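PDB 7ABB: SalCYP truncation from Salinispora tropica, which is a heme-binding protein of the cytochrome P450 family, with a mostly helical fold built around its bound heme c. Local coordinates for residues Arg77-Trp91 with Val220-Leu234. Residues are numbered along the deposited sequence; the frame is centred on the assembly and turned at random.
Sequences RWIPLTIQGRTHNEW and VSDADRESLLTVLFL. With HEC (heme c), chain B.
Ile79 lies against Leu228 at the apolar centre, CG2 of Ile79 4.3 Å from CB of Leu228. The backbones are closest here. CG2 of Ile79 also sits over one face of the Trp91 indole in its own segment. The far end of that indole lies at the start of helix 222-235: Trp91 CH2 is 3.8 Å from CG1 of Val220, in the loop just before the helix, and CZ2 meets the CB of Asp224. CD of Pro80, which follows a cis peptide bond, lies loosely near Leu228 CD1 and Val231 CG1. On the other flank, the edge of the Trp78 ring receives CG2 of Val231. CZ3 of Trp78 is 3.6 Å from Leu234 CD1 and also touches Thr230 CG2. Phe183 of helix 182-199 touches both Trp78 and Thr230.

The buried carbonyl O of Ile79 has no hydrogen-bond donor in the model. Leu228 CA makes a CA-H...O contact of 3.5 Å with Ile79 O. Toward the polar edge, Ser227 bridges two peptide groups of the loop. Ser227 OG accepts from Ile79 N at 2.9 Å and donates to Arg77 O at 3.0 Å. OG stands anti to the backbone N of Ser227 (chi1 -178°), which directs it at the loop. Outermost is the salt bridge. Arg77 is extended and meets Asp224 side-on, NE to OD1 at 2.8 Å and NH2 to OD2 at 2.9 Å. Both Asp224 oxygens are met on their syn sides, somewhat out of the carboxylate plane; guanidinium and carboxylate planes are 18° apart. Arg77 is poorly ordered, so its side of the pair is less firmly placed.

Pro80, Leu81 and His88 line the heme c pocket. The contact thus joins a pocket loop to helix 222-235 through apolar side chains, two hydrogen bonds of Ser227 OG and an outer ion pair. The serine bonds fix the loop backbone at Arg77 and Ile79, just before the pocket residues.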
loop_
_atom_site.group_PDB
_atom_site.type_symbol
_atom_site.label_atom_id
_atom_site.label_comp_id
_atom_site.label_asym_id
_atom_site.label_seq_id
_atom_site.Cartn_x
_atom_site.Cartn_y
_atom_site.Cartn_z
ATOM N N ARG A 77 -19.732 4.207 -0.454
ATOM C CA ARG A 77 -19.481 3.647 -1.782
ATOM C C ARG A 77 -18.136 4.178 -2.283
ATOM O O ARG A 77 -18.051 5.269 -2.852
ATOM C CB ARG A 77 -20.620 4.004 -2.727
ATOM C CG ARG A 77 -20.514 3.400 -4.114
ATOM C CD ARG A 77 -21.727 3.789 -4.956
ATOM N NE ARG A 77 -21.560 3.415 -6.358
ATOM C CZ ARG A 77 -21.993 2.281 -6.899
ATOM N NH1 ARG A 77 -22.641 1.385 -6.163
ATOM N NH2 ARG A 77 -21.779 2.042 -8.186
ATOM N N TRP A 78 -17.085 3.396 -2.066
ATOM C CA TRP A 78 -15.738 3.739 -2.510
ATOM C C TRP A 78 -15.384 2.800 -3.658
ATOM O O TRP A 78 -15.130 1.612 -3.441
ATOM C CB TRP A 78 -14.730 3.617 -1.367
ATOM C CG TRP A 78 -15.030 4.492 -0.181
ATOM C CD1 TRP A 78 -15.923 4.240 0.817
ATOM C CD2 TRP A 78 -14.428 5.754 0.132
ATOM N NE1 TRP A 78 -15.916 5.264 1.732
ATOM C CE2 TRP A 78 -15.007 6.206 1.334
ATOM C CE3 TRP A 78 -13.456 6.543 -0.484
ATOM C CZ2 TRP A 78 -14.645 7.409 1.929
ATOM C CZ3 TRP A 78 -13.101 7.742 0.111
ATOM C CH2 TRP A 78 -13.693 8.163 1.303
ATOM N N ILE A 79 -15.372 3.334 -4.869
ATOM C CA ILE A 79 -15.138 2.518 -6.062
ATOM C C ILE A 79 -13.639 2.285 -6.216
ATOM O O ILE A 79 -12.884 3.268 -6.316
ATOM C CB ILE A 79 -15.696 3.220 -7.294
ATOM C CG1 ILE A 79 -17.210 3.428 -7.167
ATOM C CG2 ILE A 79 -15.337 2.442 -8.560
ATOM C CD1 ILE A 79 -18.015 2.175 -7.330
ATOM N N PRO A 80 -13.179 1.033 -6.340
ATOM C CA PRO A 80 -13.904 -0.246 -6.326
ATOM C C PRO A 80 -13.847 -0.990 -4.995
ATOM O O PRO A 80 -14.277 -2.130 -4.922
ATOM C CB PRO A 80 -13.180 -1.050 -7.394
ATOM C CG PRO A 80 -11.744 -0.585 -7.276
ATOM C CD PRO A 80 -11.793 0.858 -6.810
ATOM N N LEU A 81 -13.319 -0.334 -3.961
ATOM C CA LEU A 81 -12.941 -1.017 -2.726
ATOM C C LEU A 81 -14.132 -1.681 -2.027
ATOM O O LEU A 81 -14.000 -2.784 -1.477
ATOM C CB LEU A 81 -12.262 -0.003 -1.807
ATOM C CG LEU A 81 -11.504 -0.472 -0.567
ATOM C CD1 LEU A 81 -10.390 -1.468 -0.894
ATOM C CD2 LEU A 81 -10.940 0.755 0.133
ATOM N N THR A 82 -15.292 -1.024 -2.014
ATOM C CA THR A 82 -16.427 -1.456 -1.204
ATOM C C THR A 82 -17.561 -2.038 -2.034
ATOM O O THR A 82 -18.673 -2.209 -1.520
ATOM C CB THR A 82 -16.958 -0.295 -0.362
ATOM O OG1 THR A 82 -17.567 0.682 -1.210
ATOM C CG2 THR A 82 -15.836 0.353 0.418
ATOM N N ILE A 83 -17.320 -2.344 -3.297
ATOM C CA ILE A 83 -18.332 -3.009 -4.106
ATOM C C ILE A 83 -17.856 -4.426 -4.376
ATOM O O ILE A 83 -16.659 -4.714 -4.384
ATOM C CB ILE A 83 -18.631 -2.248 -5.410
ATOM C CG1 ILE A 83 -17.351 -2.047 -6.195
ATOM C CG2 ILE A 83 -19.270 -0.902 -5.095
ATOM C CD1 ILE A 83 -17.567 -1.493 -7.571
ATOM N N GLN A 84 -18.805 -5.339 -4.545
ATOM C CA GLN A 84 -18.419 -6.710 -4.837
ATOM C C GLN A 84 -19.434 -7.298 -5.791
ATOM O O GLN A 84 -20.498 -6.728 -6.033
ATOM C CB GLN A 84 -18.267 -7.575 -3.559
ATOM C CG GLN A 84 -19.551 -7.911 -2.810
ATOM C CD GLN A 84 -19.313 -8.777 -1.547
ATOM O OE1 GLN A 84 -18.546 -8.420 -0.662
ATOM N NE2 GLN A 84 -19.990 -9.927 -1.493
ATOM N N GLY A 85 -19.070 -8.433 -6.355
ATOM C CA GLY A 85 -19.912 -9.113 -7.309
ATOM C C GLY A 85 -19.605 -8.672 -8.727
ATOM O O GLY A 85 -18.531 -8.149 -9.034
ATOM N N ARG A 86 -20.576 -8.892 -9.605
ATOM C CA ARG A 86 -20.312 -8.691 -11.024
ATOM C C ARG A 86 -19.916 -7.244 -11.328
ATOM O O ARG A 86 -19.090 -7.002 -12.214
ATOM C CB ARG A 86 -21.526 -9.118 -11.851
ATOM C CG ARG A 86 -22.635 -8.114 -11.900
ATOM C CD ARG A 86 -23.776 -8.621 -12.786
ATOM N NE ARG A 86 -24.526 -9.698 -12.161
ATOM C CZ ARG A 86 -24.656 -10.933 -12.652
ATOM N NH1 ARG A 86 -24.047 -11.294 -13.779
ATOM N NH2 ARG A 86 -25.404 -11.824 -12.005
ATOM N N THR A 87 -20.508 -6.269 -10.625
ATOM C CA THR A 87 -20.164 -4.866 -10.883
ATOM C C THR A 87 -18.717 -4.595 -10.496
ATOM O O THR A 87 -18.002 -3.849 -11.183
ATOM C CB THR A 87 -21.114 -3.945 -10.106
ATOM O OG1 THR A 87 -22.431 -3.992 -10.707
ATOM C CG2 THR A 87 -20.638 -2.523 -10.066
ATOM N N HIS A 88 -18.265 -5.176 -9.394
ATOM C CA HIS A 88 -16.860 -5.007 -9.039
ATOM C C HIS A 88 -15.957 -5.616 -10.099
ATOM O O HIS A 88 -14.947 -5.014 -10.488
ATOM C CB HIS A 88 -16.557 -5.643 -7.681
ATOM C CG HIS A 88 -15.097 -5.740 -7.400
ATOM N ND1 HIS A 88 -14.383 -4.713 -6.823
ATOM C CD2 HIS A 88 -14.205 -6.732 -7.637
ATOM C CE1 HIS A 88 -13.120 -5.075 -6.702
ATOM N NE2 HIS A 88 -12.982 -6.288 -7.201
ATOM N N ASN A 89 -16.320 -6.791 -10.616
ATOM C CA ASN A 89 -15.487 -7.412 -11.635
ATOM C C ASN A 89 -15.453 -6.560 -12.905
ATOM O O ASN A 89 -14.408 -6.448 -13.557
ATOM C CB ASN A 89 -15.982 -8.830 -11.909
ATOM C CG ASN A 89 -16.029 -9.675 -10.630
ATOM O OD1 ASN A 89 -15.185 -9.530 -9.733
ATOM N ND2 ASN A 89 -17.026 -10.544 -10.535
ATOM N N GLU A 90 -16.561 -5.891 -13.231
ATOM C CA GLU A 90 -16.574 -5.049 -14.424
ATOM C C GLU A 90 -15.694 -3.827 -14.232
ATOM O O GLU A 90 -14.977 -3.430 -15.155
ATOM C CB GLU A 90 -17.997 -4.618 -14.779
ATOM C CG GLU A 90 -18.155 -4.135 -16.218
ATOM C CD GLU A 90 -19.601 -3.826 -16.581
ATOM O OE1 GLU A 90 -19.819 -3.257 -17.672
ATOM O OE2 GLU A 90 -20.512 -4.135 -15.782
ATOM N N TRP A 91 -15.735 -3.211 -13.049
ATOM C CA TRP A 91 -14.830 -2.095 -12.781
ATOM C C TRP A 91 -13.380 -2.528 -12.933
ATOM O O TRP A 91 -12.573 -1.824 -13.551
ATOM C CB TRP A 91 -15.043 -1.551 -11.372
ATOM C CG TRP A 91 -16.149 -0.583 -11.276
ATOM C CD1 TRP A 91 -17.387 -0.808 -10.762
ATOM C CD2 TRP A 91 -16.126 0.784 -11.690
ATOM N NE1 TRP A 91 -18.135 0.337 -10.829
ATOM C CE2 TRP A 91 -17.388 1.329 -11.399
ATOM C CE3 TRP A 91 -15.159 1.597 -12.277
ATOM C CZ2 TRP A 91 -17.713 2.648 -11.672
ATOM C CZ3 TRP A 91 -15.485 2.904 -12.555
ATOM C CH2 TRP A 91 -16.753 3.420 -12.252
ATOM N N VAL A 220 -21.466 5.153 -16.602
ATOM C CA VAL A 220 -20.839 5.533 -15.345
ATOM C C VAL A 220 -21.268 6.946 -14.973
ATOM O O VAL A 220 -21.320 7.846 -15.819
ATOM C CB VAL A 220 -19.310 5.409 -15.465
ATOM C CG1 VAL A 220 -18.601 6.100 -14.303
ATOM C CG2 VAL A 220 -18.920 3.929 -15.525
ATOM N N SER A 221 -21.579 7.144 -13.695
ATOM C CA SER A 221 -21.956 8.449 -13.173
ATOM C C SER A 221 -20.719 9.258 -12.805
ATOM O O SER A 221 -19.669 8.703 -12.473
ATOM C CB SER A 221 -22.837 8.291 -11.935
ATOM O OG SER A 221 -22.105 7.694 -10.871
ATOM N N ASP A 222 -20.854 10.587 -12.836
ATOM C CA ASP A 222 -19.752 11.423 -12.367
ATOM C C ASP A 222 -19.466 11.169 -10.885
ATOM O O ASP A 222 -18.329 11.342 -10.438
ATOM C CB ASP A 222 -20.046 12.910 -12.617
ATOM C CG ASP A 222 -19.689 13.369 -14.054
ATOM O OD1 ASP A 222 -19.186 12.551 -14.855
ATOM O OD2 ASP A 222 -19.916 14.562 -14.387
ATOM N N ALA A 223 -20.470 10.742 -10.110
ATOM C CA ALA A 223 -20.236 10.451 -8.696
ATOM C C ALA A 223 -19.313 9.249 -8.524
ATOM O O ALA A 223 -18.440 9.240 -7.637
ATOM C CB ALA A 223 -21.564 10.206 -7.983
ATOM N N ASP A 224 -19.504 8.213 -9.347
ATOM C CA ASP A 224 -18.599 7.068 -9.298
ATOM C C ASP A 224 -17.228 7.434 -9.859
ATOM O O ASP A 224 -16.204 6.969 -9.348
ATOM C CB ASP A 224 -19.194 5.877 -10.051
ATOM C CG ASP A 224 -20.253 5.113 -9.234
ATOM O OD1 ASP A 224 -20.402 5.363 -8.017
ATOM O OD2 ASP A 224 -20.940 4.247 -9.817
ATOM N N ARG A 225 -17.185 8.275 -10.901
ATOM C CA ARG A 225 -15.910 8.789 -11.399
ATOM C C ARG A 225 -15.135 9.473 -10.289
ATOM O O ARG A 225 -13.941 9.236 -10.107
ATOM C CB ARG A 225 -16.118 9.788 -12.540
ATOM C CG ARG A 225 -16.328 9.148 -13.875
ATOM C CD ARG A 225 -16.429 10.148 -15.023
ATOM N NE ARG A 225 -16.998 9.436 -16.158
ATOM C CZ ARG A 225 -18.288 9.338 -16.423
ATOM N NH1 ARG A 225 -19.187 9.997 -15.701
ATOM N NH2 ARG A 225 -18.685 8.621 -17.460
ATOM N N GLU A 226 -15.808 10.356 -9.555
ATOM C CA GLU A 226 -15.151 11.061 -8.466
ATOM C C GLU A 226 -14.751 10.097 -7.363
ATOM O O GLU A 226 -13.677 10.227 -6.769
ATOM C CB GLU A 226 -16.085 12.147 -7.932
ATOM C CG GLU A 226 -16.361 13.226 -8.945
ATOM C CD GLU A 226 -17.472 14.153 -8.511
ATOM O OE1 GLU A 226 -17.695 14.268 -7.290
ATOM O OE2 GLU A 226 -18.118 14.771 -9.388
ATOM N N SER A 227 -15.609 9.119 -7.074
ATOM C CA SER A 227 -15.239 8.116 -6.080
ATOM C C SER A 227 -13.969 7.375 -6.487
ATOM O O SER A 227 -13.018 7.257 -5.700
ATOM C CB SER A 227 -16.394 7.143 -5.885
ATOM O OG SER A 227 -16.057 6.197 -4.899
ATOM N N LEU A 228 -13.924 6.887 -7.730
ATOM C CA LEU A 228 -12.744 6.174 -8.212
ATOM C C LEU A 228 -11.478 7.008 -8.041
ATOM O O LEU A 228 -10.476 6.536 -7.501
ATOM C CB LEU A 228 -12.930 5.794 -9.681
ATOM C CG LEU A 228 -11.685 5.227 -10.373
ATOM C CD1 LEU A 228 -11.264 3.890 -9.771
ATOM C CD2 LEU A 228 -11.940 5.105 -11.870
ATOM N N LEU A 229 -11.517 8.252 -8.513
ATOM C CA LEU A 229 -10.340 9.114 -8.451
ATOM C C LEU A 229 -9.934 9.379 -7.014
ATOM O O LEU A 229 -8.742 9.440 -6.704
ATOM C CB LEU A 229 -10.625 10.433 -9.185
ATOM C CG LEU A 229 -10.736 10.273 -10.703
ATOM C CD1 LEU A 229 -11.208 11.581 -11.365
ATOM C CD2 LEU A 229 -9.408 9.832 -11.304
ATOM N N THR A 230 -10.915 9.525 -6.121
ATOM C CA THR A 230 -10.604 9.695 -4.704
ATOM C C THR A 230 -9.911 8.460 -4.144
ATOM O O THR A 230 -8.921 8.570 -3.413
ATOM C CB THR A 230 -11.885 9.995 -3.921
ATOM O OG1 THR A 230 -12.518 11.149 -4.487
ATOM C CG2 THR A 230 -11.578 10.273 -2.457
ATOM N N VAL A 231 -10.426 7.269 -4.462
ATOM C CA VAL A 231 -9.810 6.041 -3.957
ATOM C C VAL A 231 -8.389 5.894 -4.471
ATOM O O VAL A 231 -7.473 5.522 -3.726
ATOM C CB VAL A 231 -10.675 4.825 -4.346
ATOM C CG1 VAL A 231 -9.915 3.532 -4.130
ATOM C CG2 VAL A 231 -11.962 4.823 -3.564
ATOM N N LEU A 232 -8.169 6.200 -5.754
ATOM C CA LEU A 232 -6.825 6.107 -6.297
ATOM C C LEU A 232 -5.870 7.020 -5.556
ATOM O O LEU A 232 -4.735 6.629 -5.271
ATOM C CB LEU A 232 -6.843 6.443 -7.786
ATOM C CG LEU A 232 -7.520 5.372 -8.636
ATOM C CD1 LEU A 232 -7.635 5.827 -10.061
ATOM C CD2 LEU A 232 -6.754 4.066 -8.608
ATOM N N PHE A 233 -6.311 8.235 -5.227
ATOM C CA PHE A 233 -5.447 9.138 -4.470
ATOM C C PHE A 233 -5.159 8.574 -3.088
ATOM O O PHE A 233 -4.012 8.586 -2.631
ATOM C CB PHE A 233 -6.090 10.513 -4.350
ATOM C CG PHE A 233 -5.246 11.503 -3.595
ATOM C CD1 PHE A 233 -4.289 12.241 -4.248
ATOM C CD2 PHE A 233 -5.422 11.698 -2.235
ATOM C CE1 PHE A 233 -3.500 13.151 -3.550
ATOM C CE2 PHE A 233 -4.634 12.626 -1.540
ATOM C CZ PHE A 233 -3.692 13.340 -2.204
ATOM N N LEU A 234 -6.198 8.092 -2.402
ATOM C CA LEU A 234 -6.033 7.652 -1.020
ATOM C C LEU A 234 -5.241 6.350 -0.919
ATOM O O LEU A 234 -4.568 6.116 0.097
ATOM C CB LEU A 234 -7.403 7.496 -0.362
ATOM C CG LEU A 234 -8.176 8.797 -0.129
ATOM C CD1 LEU A 234 -9.571 8.478 0.387
ATOM C CD2 LEU A 234 -7.462 9.714 0.840
HETATM FE FE HEC B . -3.230 -1.090 -3.126
HETATM C CHA HEC B . -6.308 -2.576 -2.727
HETATM C CHB HEC B . -2.055 -2.976 -0.519
HETATM C CHC HEC B . -0.145 0.350 -3.532
HETATM C CHD HEC B . -4.500 1.038 -5.462
HETATM N NA HEC B . -4.023 -2.464 -1.882
HETATM C C1A HEC B . -5.313 -2.996 -1.895
HETATM C C2A HEC B . -5.468 -4.037 -0.900
HETATM C C3A HEC B . -4.266 -4.138 -0.305
HETATM C C4A HEC B . -3.369 -3.175 -0.895
HETATM C CMA HEC B . -3.857 -5.075 0.846
HETATM C CAA HEC B . -6.755 -4.893 -0.621
HETATM C CBA HEC B . -7.708 -4.265 0.390
HETATM C CGA HEC B . -8.886 -5.195 0.628
HETATM O O1A HEC B . -9.796 -4.725 1.350
HETATM O O2A HEC B . -8.870 -6.339 0.102
HETATM N NB HEC B . -1.467 -1.231 -2.174
HETATM C C1B HEC B . -1.165 -2.105 -1.146
HETATM C C2B HEC B . 0.231 -1.966 -0.859
HETATM C C3B HEC B . 0.760 -1.068 -1.710
HETATM C C4B HEC B . -0.292 -0.574 -2.529
HETATM C CMB HEC B . 0.904 -2.810 0.242
HETATM C CAB HEC B . 2.143 -0.496 -1.882
HETATM C CBB HEC B . 3.259 -1.236 -1.219
HETATM N NC HEC B . -2.489 0.432 -4.261
HETATM C C1C HEC B . -1.164 0.795 -4.336
HETATM C C2C HEC B . -1.004 1.763 -5.388
HETATM C C3C HEC B . -2.213 1.971 -5.955
HETATM C C4C HEC B . -3.153 1.146 -5.231
HETATM C CMC HEC B . 0.341 2.383 -5.770
HETATM C CAC HEC B . -2.652 2.912 -7.089
HETATM C CBC HEC B . -1.610 3.445 -8.072
HETATM N ND HEC B . -5.048 -0.816 -3.904
HETATM C C1D HEC B . -5.335 0.140 -4.879
HETATM C C2D HEC B . -6.717 0.019 -5.219
HETATM C C3D HEC B . -7.300 -1.075 -4.395
HETATM C C4D HEC B . -6.181 -1.559 -3.616
HETATM C CMD HEC B . -7.455 0.892 -6.242
HETATM C CAD HEC B . -8.751 -1.587 -4.382
HETATM C CBD HEC B . -8.841 -2.730 -5.363
HETATM C CGD HEC B . -10.227 -3.345 -5.318
HETATM O O1D HEC B . -10.577 -4.103 -6.248
HETATM O O2D HEC B . -10.952 -3.059 -4.345
#